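Local coordinates for protein galactose-binding lectin (Arachis hypogaea, PDB 6VAW) that binds D-galactose and its derivatives as a homotetrameric legume lectin whose subunits each carry a calcium and a manganese ion, at residues 175-180 against 185-190. Sequence-based numbering, arbitrary orientation.
Sequences SVAVTN and ITTIAQ
Val176 and Ile188 form a hydrogen-bonded pair in an antiparallel beta hairpin of the legume lectin fold, and Val178 and Thr186 form the next. Each pair closes with two reciprocal N-H...O bonds, Ile188 N to Val176 O and Thr186 N to Val178 O completing them. Val178 N reaches Thr186 O at 2.8 Å, nearly straight at 170°. Val176 N to Ile188 O, at 2.9 Å, is more bent (144°). Between the rungs, Thr187 CA lies 3.1 Å from Val176 O in a CA-H...O contact. The Val176 and Ile188 side chains run side by side, with Val176 CB 3.8 Å from Ile188 CG2. Ile188 CG1 is anti to the backbone N (chi1 -168°), leaving CG2 as the branch that meets the valine. On the other face, Thr179 OG1 rests 3.6 Å from the Ile185 CG2 methyl. The face of Val176, Val178, Thr186 and Ile188 is turned into the beta-sandwich interior, where Ile188 packs against strands 137-141 and 149-152 of the metal-bearing sheet. The opposite face meets a second subunit, where Thr187 OG1 hydrogen-bonds Asp168 and Ser64 of that neighbour. Near the turn, Asn180 OD1 accepts a hydrogen bond from Trp153 NE1, and Asn180 ND2 gives one to the backbone O of Asp184.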
ATOM      1  N   SER A 175     -17.325  -1.561 -14.561  1.00 21.23           N
ATOM      2  CA  SER A 175     -17.990  -0.312 -14.180  1.00 20.70           C
ATOM      3  C   SER A 175     -16.986   0.830 -14.245  1.00 23.41           C
ATOM      4  O   SER A 175     -15.864   0.675 -13.779  1.00 23.01           O
ATOM      5  CB  SER A 175     -18.623  -0.428 -12.799  1.00 24.23           C
ATOM      6  OG  SER A 175     -19.454   0.701 -12.614  1.00 32.49           O
ATOM      7  N   VAL A 176     -17.402   1.961 -14.809  1.00 19.63           N
ATOM      8  CA  VAL A 176     -16.562   3.149 -15.050  1.00 19.82           C
ATOM      9  C   VAL A 176     -17.240   4.399 -14.481  1.00 24.42           C
ATOM     10  O   VAL A 176     -18.415   4.646 -14.776  1.00 23.39           O
ATOM     11  CB  VAL A 176     -16.287   3.327 -16.574  1.00 24.01           C
ATOM     12  CG1 VAL A 176     -15.367   4.520 -16.848  1.00 22.66           C
ATOM     13  CG2 VAL A 176     -15.734   2.058 -17.207  1.00 23.45           C
ATOM     14  N   ALA A 177     -16.488   5.192 -13.712  1.00 21.14           N
ATOM     15  CA  ALA A 177     -16.956   6.478 -13.184  1.00 21.13           C
ATOM     16  C   ALA A 177     -15.946   7.534 -13.617  1.00 24.76           C
ATOM     17  O   ALA A 177     -14.759   7.400 -13.315  1.00 24.24           O
ATOM     18  CB  ALA A 177     -17.127   6.451 -11.663  1.00 21.42           C
ATOM     19  N   VAL A 178     -16.431   8.551 -14.324  1.00 20.81           N
ATOM     20  CA  VAL A 178     -15.640   9.655 -14.871  1.00 21.46           C
ATOM     21  C   VAL A 178     -16.026  10.956 -14.182  1.00 29.06           C
ATOM     22  O   VAL A 178     -17.188  11.362 -14.258  1.00 29.62           O
ATOM     23  CB  VAL A 178     -15.848   9.741 -16.404  1.00 24.45           C
ATOM     24  CG1 VAL A 178     -14.910  10.752 -17.032  1.00 25.77           C
ATOM     25  CG2 VAL A 178     -15.709   8.371 -17.058  1.00 24.16           C
ATOM     26  N   THR A 179     -15.066  11.595 -13.499  1.00 28.55           N
ATOM     27  CA  THR A 179     -15.282  12.838 -12.756  1.00 29.82           C
ATOM     28  C   THR A 179     -14.746  14.006 -13.559  1.00 34.63           C
ATOM     29  O   THR A 179     -13.539  14.097 -13.771  1.00 30.36           O
ATOM     30  CB  THR A 179     -14.644  12.774 -11.342  1.00 36.98           C
ATOM     31  OG1 THR A 179     -15.118  11.624 -10.647  1.00 40.35           O
ATOM     32  CG2 THR A 179     -14.958  13.997 -10.505  1.00 37.79           C
ATOM     33  N   ASN A 180     -15.637  14.925 -13.953  1.00 37.76           N
ATOM     34  CA  ASN A 180     -15.269  16.118 -14.724  1.00 40.29           C
ATOM     35  C   ASN A 180     -14.878  17.298 -13.811  1.00 48.29           C
ATOM     36  O   ASN A 180     -15.001  17.224 -12.581  1.00 46.44           O
ATOM     37  CB  ASN A 180     -16.407  16.523 -15.662  1.00 43.34           C
ATOM     38  CG  ASN A 180     -16.799  15.429 -16.612  1.00 70.72           C
ATOM     39  OD1 ASN A 180     -16.150  15.219 -17.645  1.00 61.91           O
ATOM     40  ND2 ASN A 180     -17.838  14.671 -16.243  1.00 65.01           N
ATOM     41  N   ILE A 185     -20.439  13.736 -12.336  1.00 33.25           N
ATOM     42  CA  ILE A 185     -19.958  12.396 -12.638  1.00 31.51           C
ATOM     43  C   ILE A 185     -20.740  11.831 -13.814  1.00 30.29           C
ATOM     44  O   ILE A 185     -21.928  12.114 -13.976  1.00 28.79           O
ATOM     45  CB  ILE A 185     -19.923  11.387 -11.438  1.00 36.13           C
ATOM     46  CG1 ILE A 185     -21.213  11.378 -10.619  1.00 37.37           C
ATOM     47  CG2 ILE A 185     -18.701  11.581 -10.562  1.00 37.60           C
ATOM     48  CD1 ILE A 185     -21.923  10.173 -10.815  1.00 47.23           C
ATOM     49  N   THR A 186     -20.050  11.041 -14.640  1.00 26.41           N
ATOM     50  CA  THR A 186     -20.567  10.266 -15.774  1.00 25.63           C
ATOM     51  C   THR A 186     -20.237   8.789 -15.482  1.00 28.07           C
ATOM     52  O   THR A 186     -19.108   8.496 -15.104  1.00 29.48           O
ATOM     53  CB  THR A 186     -19.959  10.753 -17.099  1.00 34.95           C
ATOM     54  OG1 THR A 186     -20.138  12.165 -17.215  1.00 28.30           O
ATOM     55  CG2 THR A 186     -20.543  10.042 -18.316  1.00 37.15           C
ATOM     56  N   THR A 187     -21.190   7.873 -15.661  1.00 21.81           N
ATOM     57  CA  THR A 187     -20.899   6.457 -15.443  1.00 21.16           C
ATOM     58  C   THR A 187     -21.344   5.612 -16.617  1.00 22.86           C
ATOM     59  O   THR A 187     -22.284   5.966 -17.329  1.00 22.88           O
ATOM     60  CB  THR A 187     -21.548   5.898 -14.138  1.00 28.38           C
ATOM     61  OG1 THR A 187     -22.971   5.862 -14.279  1.00 30.10           O
ATOM     62  CG2 THR A 187     -21.140   6.655 -12.869  1.00 25.47           C
ATOM     63  N   ILE A 188     -20.723   4.444 -16.755  1.00 19.53           N
ATOM     64  CA  ILE A 188     -21.088   3.464 -17.782  1.00 19.78           C
ATOM     65  C   ILE A 188     -20.628   2.117 -17.269  1.00 23.40           C
ATOM     66  O   ILE A 188     -19.581   2.037 -16.646  1.00 22.41           O
ATOM     67  CB  ILE A 188     -20.518   3.809 -19.197  1.00 23.34           C
ATOM     68  CG1 ILE A 188     -21.163   2.915 -20.281  1.00 23.94           C
ATOM     69  CG2 ILE A 188     -18.945   3.797 -19.256  1.00 21.40           C
ATOM     70  CD1 ILE A 188     -20.777   3.254 -21.712  1.00 26.83           C
ATOM     71  N   ALA A 189     -21.438   1.080 -17.482  1.00 22.07           N
ATOM     72  CA  ALA A 189     -21.111  -0.275 -17.038  1.00 22.80           C
ATOM     73  C   ALA A 189     -21.585  -1.280 -18.071  1.00 26.66           C
ATOM     74  O   ALA A 189     -22.593  -1.067 -18.743  1.00 27.78           O
ATOM     75  CB  ALA A 189     -21.714  -0.571 -15.672  1.00 23.02           C
ATOM     76  N   GLN A 190     -20.837  -2.351 -18.217  1.00 20.86           N
ATOM     77  CA  GLN A 190     -21.168  -3.380 -19.214  1.00 19.83           C
ATOM     78  C   GLN A 190     -20.626  -4.713 -18.759  1.00 20.07           C
ATOM     79  O   GLN A 190     -19.484  -4.778 -18.310  1.00 19.50           O
ATOM     80  CB  GLN A 190     -20.561  -2.998 -20.598  1.00 21.89           C
ATOM     81  CG  GLN A 190     -20.649  -4.081 -21.706  1.00 26.60           C
ATOM     82  CD  GLN A 190     -22.100  -4.328 -22.070  1.00 31.76           C
ATOM     83  OE1 GLN A 190     -22.834  -3.400 -22.366  1.00 23.74           O
ATOM     84  NE2 GLN A 190     -22.539  -5.580 -22.062  1.00 31.05           N
TER